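Local coordinates for protein tRNA (guanine(26)-N(2))-dimethyltransferase (Pyrococcus horikoshii, PDB 2DUL) that probably dimethylates the N2 amine of guanosine 26 in tRNAs, with S-adenosyl-L-methionine as donor of both methyl groups, at residues V6-A11 against V26-R31; A33-I38 against D224-A229; K103-L108 against M125-R130. One frame throughout, in Å; residues are numbered along the deposited sequence.

Interaction 1: V6-A11 against V26-R31; sequences VQEGKA and VFYNPR
Glu8 and Tyr28 meet through their side chains across well-separated backbones, the nearest CA atoms, those of Glu8 and Pro30, lying 8.0 Å apart. Glu8 ends the first strand of a β-hairpin (4-8 with 11-15) whose type II' turn runs from Glu8 to Ala11. The turn is closed by Glu8 N to Ala11 O (2.9 Å) and Ala11 N to Glu8 O (3.1 Å), with Gly9 at positive phi. From the strand Glu8 reaches out as an extended chain, CG anti to the backbone N (chi1 172°). Tyr28 OH donates to Glu8 OE2 at 2.7 Å, nearly end-on to the C-O bond; OE2 lies at the ring edge, in its plane, the carboxylate tilted 38° from the ring. Glu8 OE1 is gripped in turn by salt bridges to Arg36, a predicted S-adenosyl-L-methionine ligand, and to Arg64, which is consistent with a second-shell place for the phenol. At Tyr28 a phenylalanine would remove the hydroxyl, and OE2 would probably lose this donor and one restraint on the carboxylate's rotation. Apolar contact is slight: Val6 CG2 approaches Tyr28 CE2 obliquely at 4.3 Å. Pro30 N sits over one ring face, toward the rim. Around this proline, Asn29 OD1 accepts from Arg31 N at 2.8 Å, an Asx turn in which the donor stands 41° out of the carbonyl plane.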
loop_
_atom_site.group_PDB
_atom_site.type_symbol
_atom_site.label_atom_id
_atom_site.label_comp_id
_atom_site.label_asym_id
_atom_site.label_seq_id
_atom_site.Cartn_x
_atom_site.Cartn_y
_atom_site.Cartn_z
ATOM N N VAL A 6 -15.705 -9.058 -19.306
ATOM C CA VAL A 6 -14.644 -8.066 -19.420
ATOM C C VAL A 6 -13.281 -8.727 -19.250
ATOM O O VAL A 6 -13.175 -9.829 -18.712
ATOM C CB VAL A 6 -14.791 -6.956 -18.354
ATOM C CG1 VAL A 6 -16.106 -6.213 -18.553
ATOM C CG2 VAL A 6 -14.728 -7.560 -16.958
ATOM N N GLN A 7 -12.238 -8.055 -19.719
ATOM C CA GLN A 7 -10.893 -8.590 -19.604
ATOM C C GLN A 7 -9.946 -7.600 -18.939
ATOM O O GLN A 7 -9.997 -6.400 -19.205
ATOM C CB GLN A 7 -10.353 -8.967 -20.983
ATOM C CG GLN A 7 -8.950 -9.540 -20.948
ATOM C CD GLN A 7 -8.500 -10.064 -22.292
ATOM O OE1 GLN A 7 -8.495 -9.334 -23.285
ATOM N NE2 GLN A 7 -8.120 -11.337 -22.334
ATOM N N GLU A 8 -9.092 -8.117 -18.062
ATOM C CA GLU A 8 -8.104 -7.307 -17.359
ATOM C C GLU A 8 -6.827 -8.132 -17.299
ATOM O O GLU A 8 -6.791 -9.182 -16.658
ATOM C CB GLU A 8 -8.568 -6.969 -15.940
ATOM C CG GLU A 8 -7.480 -6.295 -15.106
ATOM C CD GLU A 8 -7.931 -5.922 -13.708
ATOM O OE1 GLU A 8 -7.081 -5.960 -12.795
ATOM O OE2 GLU A 8 -9.121 -5.576 -13.520
ATOM N N GLY A 9 -5.782 -7.652 -17.966
ATOM C CA GLY A 9 -4.536 -8.395 -17.994
ATOM C C GLY A 9 -4.789 -9.668 -18.781
ATOM O O GLY A 9 -5.499 -9.643 -19.788
ATOM N N LYS A 10 -4.231 -10.784 -18.326
ATOM C CA LYS A 10 -4.427 -12.058 -19.009
ATOM C C LYS A 10 -5.725 -12.748 -18.589
ATOM O O LYS A 10 -6.042 -13.835 -19.071
ATOM C CB LYS A 10 -3.242 -12.989 -18.733
ATOM C CG LYS A 10 -1.932 -12.515 -19.342
ATOM C CD LYS A 10 -0.804 -13.498 -19.071
ATOM C CE LYS A 10 0.502 -13.024 -19.697
ATOM N NZ LYS A 10 1.644 -13.900 -19.306
ATOM N N ALA A 11 -6.483 -12.110 -17.704
ATOM C CA ALA A 11 -7.726 -12.697 -17.218
ATOM C C ALA A 11 -8.993 -12.219 -17.919
ATOM O O ALA A 11 -9.123 -11.050 -18.274
ATOM C CB ALA A 11 -7.858 -12.454 -15.717
ATOM N N VAL A 26 -22.002 -8.100 -7.255
ATOM C CA VAL A 26 -20.587 -8.312 -6.969
ATOM C C VAL A 26 -19.792 -7.129 -7.515
ATOM O O VAL A 26 -19.837 -6.831 -8.707
ATOM C CB VAL A 26 -20.072 -9.615 -7.615
ATOM C CG1 VAL A 26 -18.638 -9.878 -7.175
ATOM C CG2 VAL A 26 -20.973 -10.781 -7.230
ATOM N N PHE A 27 -19.064 -6.467 -6.625
ATOM C CA PHE A 27 -18.269 -5.292 -6.963
ATOM C C PHE A 27 -17.056 -5.524 -7.861
ATOM O O PHE A 27 -16.288 -6.470 -7.667
ATOM C CB PHE A 27 -17.797 -4.615 -5.669
ATOM C CG PHE A 27 -17.068 -3.313 -5.883
ATOM C CD1 PHE A 27 -17.768 -2.152 -6.210
ATOM C CD2 PHE A 27 -15.684 -3.244 -5.745
ATOM C CE1 PHE A 27 -17.095 -0.939 -6.392
ATOM C CE2 PHE A 27 -15.003 -2.039 -5.926
ATOM C CZ PHE A 27 -15.709 -0.884 -6.249
ATOM N N TYR A 28 -16.903 -4.645 -8.846
ATOM C CA TYR A 28 -15.764 -4.664 -9.756
ATOM C C TYR A 28 -15.461 -3.228 -10.159
ATOM O O TYR A 28 -16.339 -2.510 -10.644
ATOM C CB TYR A 28 -16.029 -5.478 -11.025
ATOM C CG TYR A 28 -14.857 -5.408 -11.985
ATOM C CD1 TYR A 28 -13.619 -5.956 -11.642
ATOM C CD2 TYR A 28 -14.958 -4.720 -13.198
ATOM C CE1 TYR A 28 -12.510 -5.816 -12.474
ATOM C CE2 TYR A 28 -13.853 -4.572 -14.041
ATOM C CZ TYR A 28 -12.632 -5.120 -13.670
ATOM O OH TYR A 28 -11.526 -4.948 -14.474
ATOM N N ASN A 29 -14.218 -2.811 -9.958
ATOM C CA ASN A 29 -13.809 -1.460 -10.309
ATOM C C ASN A 29 -12.617 -1.529 -11.255
ATOM O O ASN A 29 -11.505 -1.863 -10.841
ATOM C CB ASN A 29 -13.428 -0.684 -9.050
ATOM C CG ASN A 29 -13.082 0.763 -9.337
ATOM O OD1 ASN A 29 -12.904 1.156 -10.488
ATOM N ND2 ASN A 29 -12.981 1.564 -8.281
ATOM N N PRO A 30 -12.835 -1.220 -12.544
ATOM C CA PRO A 30 -11.749 -1.257 -13.528
ATOM C C PRO A 30 -10.619 -0.295 -13.179
ATOM O O PRO A 30 -9.467 -0.503 -13.566
ATOM C CB PRO A 30 -12.454 -0.897 -14.838
ATOM C CG PRO A 30 -13.593 -0.032 -14.385
ATOM C CD PRO A 30 -14.093 -0.763 -13.163
ATOM N N ARG A 31 -10.949 0.759 -12.439
ATOM C CA ARG A 31 -9.942 1.735 -12.044
ATOM C C ARG A 31 -8.906 1.078 -11.128
ATOM O O ARG A 31 -7.798 1.592 -10.968
ATOM C CB ARG A 31 -10.602 2.923 -11.329
ATOM C CG ARG A 31 -11.560 3.731 -12.216
ATOM C CD ARG A 31 -12.231 4.855 -11.432
ATOM N NE ARG A 31 -11.284 5.886 -11.005
ATOM C CZ ARG A 31 -10.809 6.842 -11.797
ATOM N NH1 ARG A 31 -11.191 6.910 -13.065
ATOM N NH2 ARG A 31 -9.955 7.739 -11.320
#

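Interaction 2: A33-I38 against D224-A229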
loop_
_atom_site.group_PDB
_atom_site.type_symbol
_atom_site.label_atom_id
_atom_site.label_comp_id
_atom_site.label_asym_id
_atom_site.label_seq_id
_atom_site.Cartn_x
_atom_site.Cartn_y
_atom_site.Cartn_z
ATOM N N ALA A 33 -7.528 -1.752 -11.712
ATOM C CA ALA A 33 -6.692 -2.626 -12.522
ATOM C C ALA A 33 -5.228 -2.224 -12.349
ATOM O O ALA A 33 -4.336 -3.072 -12.391
ATOM C CB ALA A 33 -7.094 -2.531 -13.990
ATOM N N LEU A 34 -4.991 -0.923 -12.162
ATOM C CA LEU A 34 -3.638 -0.404 -11.962
ATOM C C LEU A 34 -3.072 -0.980 -10.665
ATOM O O LEU A 34 -1.932 -1.439 -10.620
ATOM C CB LEU A 34 -3.660 1.129 -11.866
ATOM C CG LEU A 34 -2.360 1.807 -11.418
ATOM C CD1 LEU A 34 -1.265 1.532 -12.432
ATOM C CD2 LEU A 34 -2.578 3.305 -11.262
ATOM N N ASN A 35 -3.882 -0.936 -9.612
ATOM C CA ASN A 35 -3.498 -1.460 -8.304
ATOM C C ASN A 35 -3.087 -2.924 -8.452
ATOM O O ASN A 35 -2.049 -3.342 -7.937
ATOM C CB ASN A 35 -4.681 -1.330 -7.332
ATOM C CG ASN A 35 -4.384 -1.901 -5.950
ATOM O OD1 ASN A 35 -4.173 -3.106 -5.789
ATOM N ND2 ASN A 35 -4.376 -1.032 -4.941
ATOM N N ARG A 36 -3.896 -3.700 -9.168
ATOM C CA ARG A 36 -3.591 -5.111 -9.368
ATOM C C ARG A 36 -2.338 -5.308 -10.231
ATOM O O ARG A 36 -1.576 -6.257 -10.019
ATOM C CB ARG A 36 -4.806 -5.834 -9.962
ATOM C CG ARG A 36 -5.963 -5.975 -8.963
ATOM C CD ARG A 36 -7.136 -6.746 -9.550
ATOM N NE ARG A 36 -7.985 -5.927 -10.417
ATOM C CZ ARG A 36 -8.988 -5.163 -9.991
ATOM N NH1 ARG A 36 -9.282 -5.094 -8.698
ATOM N NH2 ARG A 36 -9.712 -4.474 -10.865
ATOM N N ASP A 37 -2.109 -4.413 -11.191
ATOM C CA ASP A 37 -0.908 -4.513 -12.019
ATOM C C ASP A 37 0.316 -4.424 -11.106
ATOM O O ASP A 37 1.257 -5.211 -11.230
ATOM C CB ASP A 37 -0.811 -3.361 -13.029
ATOM C CG ASP A 37 -1.616 -3.599 -14.297
ATOM O OD1 ASP A 37 -1.879 -4.770 -14.652
ATOM O OD2 ASP A 37 -1.964 -2.596 -14.957
ATOM N N ILE A 38 0.296 -3.444 -10.205
ATOM C CA ILE A 38 1.407 -3.216 -9.283
ATOM C C ILE A 38 1.733 -4.462 -8.473
ATOM O O ILE A 38 2.895 -4.870 -8.390
ATOM C CB ILE A 38 1.105 -2.036 -8.309
ATOM C CG1 ILE A 38 0.781 -0.770 -9.105
ATOM C CG2 ILE A 38 2.299 -1.779 -7.395
ATOM C CD1 ILE A 38 1.880 -0.336 -10.050
ATOM N N ASP A 224 -4.738 8.144 -6.174
ATOM C CA ASP A 224 -6.158 8.394 -6.382
ATOM C C ASP A 224 -7.045 8.004 -5.203
ATOM O O ASP A 224 -7.924 7.152 -5.322
ATOM C CB ASP A 224 -6.631 7.664 -7.641
ATOM C CG ASP A 224 -7.915 8.246 -8.204
ATOM O OD1 ASP A 224 -8.521 7.615 -9.095
ATOM O OD2 ASP A 224 -8.316 9.342 -7.757
ATOM N N HIS A 225 -6.792 8.630 -4.062
ATOM C CA HIS A 225 -7.573 8.413 -2.856
ATOM C C HIS A 225 -7.539 7.038 -2.203
ATOM O O HIS A 225 -8.494 6.638 -1.536
ATOM C CB HIS A 225 -9.017 8.837 -3.119
ATOM C CG HIS A 225 -9.145 10.266 -3.544
ATOM N ND1 HIS A 225 -8.682 11.314 -2.777
ATOM C CD2 HIS A 225 -9.653 10.821 -4.670
ATOM C CE1 HIS A 225 -8.898 12.452 -3.412
ATOM N NE2 HIS A 225 -9.486 12.180 -4.563
ATOM N N TYR A 226 -6.453 6.301 -2.404
ATOM C CA TYR A 226 -6.315 5.018 -1.743
ATOM C C TYR A 226 -4.867 4.873 -1.297
ATOM O O TYR A 226 -3.951 5.353 -1.960
ATOM C CB TYR A 226 -6.781 3.853 -2.639
ATOM C CG TYR A 226 -5.860 3.392 -3.747
ATOM C CD1 TYR A 226 -4.674 2.714 -3.463
ATOM C CD2 TYR A 226 -6.219 3.562 -5.087
ATOM C CE1 TYR A 226 -3.869 2.208 -4.486
ATOM C CE2 TYR A 226 -5.421 3.061 -6.120
ATOM C CZ TYR A 226 -4.247 2.382 -5.813
ATOM O OH TYR A 226 -3.459 1.866 -6.825
ATOM N N PHE A 227 -4.681 4.251 -0.142
ATOM C CA PHE A 227 -3.355 4.062 0.425
ATOM C C PHE A 227 -2.969 2.597 0.315
ATOM O O PHE A 227 -3.776 1.711 0.608
ATOM C CB PHE A 227 -3.358 4.521 1.881
ATOM C CG PHE A 227 -3.834 5.937 2.062
ATOM C CD1 PHE A 227 -5.184 6.257 1.920
ATOM C CD2 PHE A 227 -2.931 6.956 2.348
ATOM C CE1 PHE A 227 -5.629 7.573 2.060
ATOM C CE2 PHE A 227 -3.363 8.276 2.491
ATOM C CZ PHE A 227 -4.716 8.585 2.347
ATOM N N ARG A 228 -1.729 2.355 -0.099
ATOM C CA ARG A 228 -1.215 1.007 -0.309
ATOM C C ARG A 228 0.086 0.767 0.455
ATOM O O ARG A 228 0.988 1.603 0.441
ATOM C CB ARG A 228 -0.937 0.803 -1.802
ATOM C CG ARG A 228 -1.745 -0.269 -2.503
ATOM C CD ARG A 228 -1.526 -1.650 -1.911
ATOM N NE ARG A 228 -1.825 -2.699 -2.883
ATOM C CZ ARG A 228 -2.194 -3.937 -2.565
ATOM N NH1 ARG A 228 -2.320 -4.289 -1.292
ATOM N NH2 ARG A 228 -2.417 -4.828 -3.521
ATOM N N ALA A 229 0.196 -0.390 1.097
ATOM C CA ALA A 229 1.408 -0.714 1.837
ATOM C C ALA A 229 1.788 -2.177 1.691
ATOM O O ALA A 229 0.995 -3.070 2.003
ATOM C CB ALA A 229 1.232 -0.373 3.316
HETATM O O HOH W 1 -1.085 -2.117 -5.610
#
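Asn35, on helix 33-46, lies against Tyr226 and Arg228, two residues apart in 224-229, in a buried contact of 177 Å². Packing joins it to the tyrosine. Its CB rests 3.5 Å from Tyr226 OH, and its ND2 comes to 3.3 Å from Tyr226 CE1; the amide approaches the ring obliquely, the planes 51° apart. Tyr226 reaches the helix with CG held between its backbone N and carbonyl carbon (chi1 77°).

Polar contact dominates on the arginine side. An ordered water bridges the helix backbone and the Arg228 side chain, donating to Asn35 O at 2.8 Å and accepting from Arg228 NE at 2.9 Å, where it lies in the guanidinium plane at its edge. The bend of the Arg228 chain at chi2 (-61°) brings this edge to the helix. Asn35 OD1 is 3.3 Å from Arg228 NH2 and accepts a hydrogen bond from NH2 of Arg61, a predicted S-adenosyl-L-methionine ligand. The amide is thus consistent with a second-shell role, holding one arginine of the cofactor site. Arg61 and Arg228 are like charges close together; the salt bridge from Arg228 NH1 to Asp136 probably offsets part of that.

Helix 33-46 lies over one face of the central sheet, while Phe227, pointing away from it, packs on helix 192-209. Strand 226-235 runs antiparallel between 158-164 and 213-223, the place of the reversed seventh strand of class I methyltransferases.

Interaction 3: K103-L108 against M125-R130; sequences KGRAIL and MAERHR
The Arg105 guanidinium meets Glu127 at its edge: OE1 lies near the guanidinium plane, 3.8 Å from NH1, and the carboxylate plane is turned 52° from it. In the same helix-end segment the His129 ring has Arg130 CG 3.5 Å above one face, toward the rim. The pair of Arg105 and Glu127 is a long salt bridge, so its attraction is mainly electrostatic, and it buries just 40 Å² at the surface.

Length of side chain spans the gap, since the CA atoms of Arg105 and Glu127 are 13.3 Å apart. Arg105 leaves its strand with CG anti to the backbone N (chi1 175°) and bends at chi3, while Glu127 runs extended beyond CG; the two chains run in opposite directions where they meet. Each charge has a further partner. Arg105 NH1 makes a weak hydrogen bond to Asn117 OD1, and Glu127 OE2 forms a long, weak ion pair with Arg123, so each carboxylate oxygen has an arginine as a distant partner. Arg128, where the chain leaves the helix, brings NE to 6.2 Å from Arg105 NH1, a like charge that the Glu127 carboxylate may partly offset. The side chains of both Arg105 and Arg128 touch Trp75 of strand 73-78.

The contact joins the peripheral strand 105-109, antiparallel to 113-118, to helix 121-127, which connects 113-118 with the parallel strand 132-137. That β-α-β connection belongs to the Rossmann-like class I methyltransferase fold; Ala121 opens the helix and Asp120 lies just before it, both predicted S-adenosyl-L-methionine ligands.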
loop_
_atom_site.group_PDB
_atom_site.type_symbol
_atom_site.label_atom_id
_atom_site.label_comp_id
_atom_site.label_asym_id
_atom_site.label_seq_id
_atom_site.Cartn_x
_atom_site.Cartn_y
_atom_site.Cartn_z
ATOM N N LYS A 103 -19.032 -28.112 0.622
ATOM C CA LYS A 103 -19.303 -27.223 1.749
ATOM C C LYS A 103 -18.661 -25.835 1.702
ATOM O O LYS A 103 -17.854 -25.484 2.563
ATOM C CB LYS A 103 -18.915 -27.919 3.057
ATOM C CG LYS A 103 -19.819 -29.088 3.432
ATOM C CD LYS A 103 -19.327 -29.783 4.695
ATOM C CE LYS A 103 -20.273 -30.899 5.121
ATOM N NZ LYS A 103 -20.487 -31.909 4.044
ATOM N N GLY A 104 -19.031 -25.044 0.701
ATOM C CA GLY A 104 -18.501 -23.697 0.594
ATOM C C GLY A 104 -17.035 -23.570 0.231
ATOM O O GLY A 104 -16.423 -22.532 0.490
ATOM N N ARG A 105 -16.469 -24.615 -0.368
ATOM C CA ARG A 105 -15.069 -24.594 -0.780
ATOM C C ARG A 105 -14.883 -25.419 -2.058
ATOM O O ARG A 105 -15.299 -26.575 -2.129
ATOM C CB ARG A 105 -14.190 -25.136 0.350
ATOM C CG ARG A 105 -12.723 -25.286 0.002
ATOM C CD ARG A 105 -11.904 -25.559 1.254
ATOM N NE ARG A 105 -11.752 -24.358 2.074
ATOM C CZ ARG A 105 -11.533 -24.365 3.385
ATOM N NH1 ARG A 105 -11.402 -23.220 4.044
ATOM N NH2 ARG A 105 -11.465 -25.515 4.044
ATOM N N ALA A 106 -14.271 -24.813 -3.072
ATOM C CA ALA A 106 -14.040 -25.487 -4.350
ATOM C C ALA A 106 -12.553 -25.441 -4.658
ATOM O O ALA A 106 -11.938 -24.380 -4.605
ATOM C CB ALA A 106 -14.836 -24.801 -5.460
ATOM N N ILE A 107 -11.983 -26.591 -4.999
ATOM C CA ILE A 107 -10.556 -26.674 -5.254
ATOM C C ILE A 107 -10.195 -27.279 -6.604
ATOM O O ILE A 107 -10.731 -28.317 -6.990
ATOM C CB ILE A 107 -9.882 -27.502 -4.143
ATOM C CG1 ILE A 107 -10.241 -26.904 -2.780
ATOM C CG2 ILE A 107 -8.370 -27.528 -4.348
ATOM C CD1 ILE A 107 -9.773 -27.725 -1.597
ATOM N N LEU A 108 -9.283 -26.619 -7.313
ATOM C CA LEU A 108 -8.818 -27.090 -8.617
ATOM C C LEU A 108 -7.333 -27.405 -8.481
ATOM O O LEU A 108 -6.538 -26.523 -8.170
ATOM C CB LEU A 108 -9.026 -26.007 -9.677
ATOM C CG LEU A 108 -8.570 -26.312 -11.112
ATOM C CD1 LEU A 108 -9.372 -27.468 -11.707
ATOM C CD2 LEU A 108 -8.757 -25.063 -11.962
ATOM N N MET A 125 -8.637 -16.839 7.577
ATOM C CA MET A 125 -7.262 -16.594 8.013
ATOM C C MET A 125 -6.952 -17.217 9.375
ATOM O O MET A 125 -5.814 -17.629 9.629
ATOM C CB MET A 125 -6.967 -15.087 8.016
ATOM C CG MET A 125 -6.966 -14.483 6.609
ATOM S SD MET A 125 -6.367 -12.786 6.553
ATOM C CE MET A 125 -7.728 -11.903 7.391
ATOM N N ALA A 126 -7.957 -17.298 10.244
ATOM C CA ALA A 126 -7.769 -17.909 11.560
ATOM C C ALA A 126 -7.548 -19.411 11.390
ATOM O O ALA A 126 -6.834 -20.043 12.178
ATOM C CB ALA A 126 -8.988 -17.657 12.441
ATOM N N GLU A 127 -8.169 -19.982 10.362
ATOM C CA GLU A 127 -8.029 -21.407 10.077
ATOM C C GLU A 127 -6.656 -21.713 9.464
ATOM O O GLU A 127 -6.112 -22.801 9.657
ATOM C CB GLU A 127 -9.137 -21.867 9.119
ATOM C CG GLU A 127 -10.548 -21.635 9.656
ATOM C CD GLU A 127 -11.637 -22.173 8.739
ATOM O OE1 GLU A 127 -11.639 -21.837 7.534
ATOM O OE2 GLU A 127 -12.503 -22.930 9.231
ATOM N N ARG A 128 -6.099 -20.751 8.733
ATOM C CA ARG A 128 -4.796 -20.919 8.084
ATOM C C ARG A 128 -3.716 -20.114 8.815
ATOM O O ARG A 128 -3.229 -19.095 8.318
ATOM C CB ARG A 128 -4.882 -20.453 6.626
ATOM C CG ARG A 128 -5.878 -21.209 5.747
ATOM C CD ARG A 128 -5.367 -22.588 5.339
ATOM N NE ARG A 128 -5.644 -23.609 6.342
ATOM C CZ ARG A 128 -4.713 -24.338 6.948
ATOM N NH1 ARG A 128 -3.433 -24.159 6.659
ATOM N NH2 ARG A 128 -5.064 -25.248 7.841
ATOM N N HIS A 129 -3.345 -20.589 10.000
ATOM C CA HIS A 129 -2.344 -19.938 10.836
ATOM C C HIS A 129 -0.937 -20.113 10.263
ATOM O O HIS A 129 -0.547 -21.228 9.912
ATOM C CB HIS A 129 -2.424 -20.536 12.246
ATOM C CG HIS A 129 -1.526 -19.877 13.244
ATOM N ND1 HIS A 129 -1.661 -18.555 13.610
ATOM C CD2 HIS A 129 -0.486 -20.362 13.962
ATOM C CE1 HIS A 129 -0.743 -18.254 14.510
ATOM N NE2 HIS A 129 -0.018 -19.333 14.743
ATOM N N ARG A 130 -0.186 -19.013 10.161
ATOM C CA ARG A 130 1.185 -19.048 9.640
ATOM C C ARG A 130 1.238 -19.930 8.398
ATOM O O ARG A 130 2.022 -20.879 8.326
ATOM C CB ARG A 130 2.132 -19.608 10.710
ATOM C CG ARG A 130 2.153 -18.796 11.998
ATOM C CD ARG A 130 2.640 -17.380 11.734
ATOM N NE ARG A 130 2.479 -16.528 12.907
ATOM C CZ ARG A 130 2.433 -15.203 12.856
ATOM N NH1 ARG A 130 2.281 -14.505 13.974
ATOM N NH2 ARG A 130 2.533 -14.578 11.685
#

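From the N terminus, interaction 1 comes first: it closes a short loop that carries the hairpin's second strand, 11-15, and ties the hairpin to the approach to helix 33-46. Interaction 2 opens just after it on that helix and closes only 185 residues later at strand 226-235, enclosing most of the methyltransferase sheet. Interaction 3 falls wholly within that span, joining a peripheral strand to helix 121-127. Interactions 1 and 2 touch through two salt bridges, Glu8-Arg36, which involves a predicted cofactor ligand, and Arg31-Asp224. Interaction 3 lies apart, its centre about 26 Å from that of interaction 2, although both reach the same sheet.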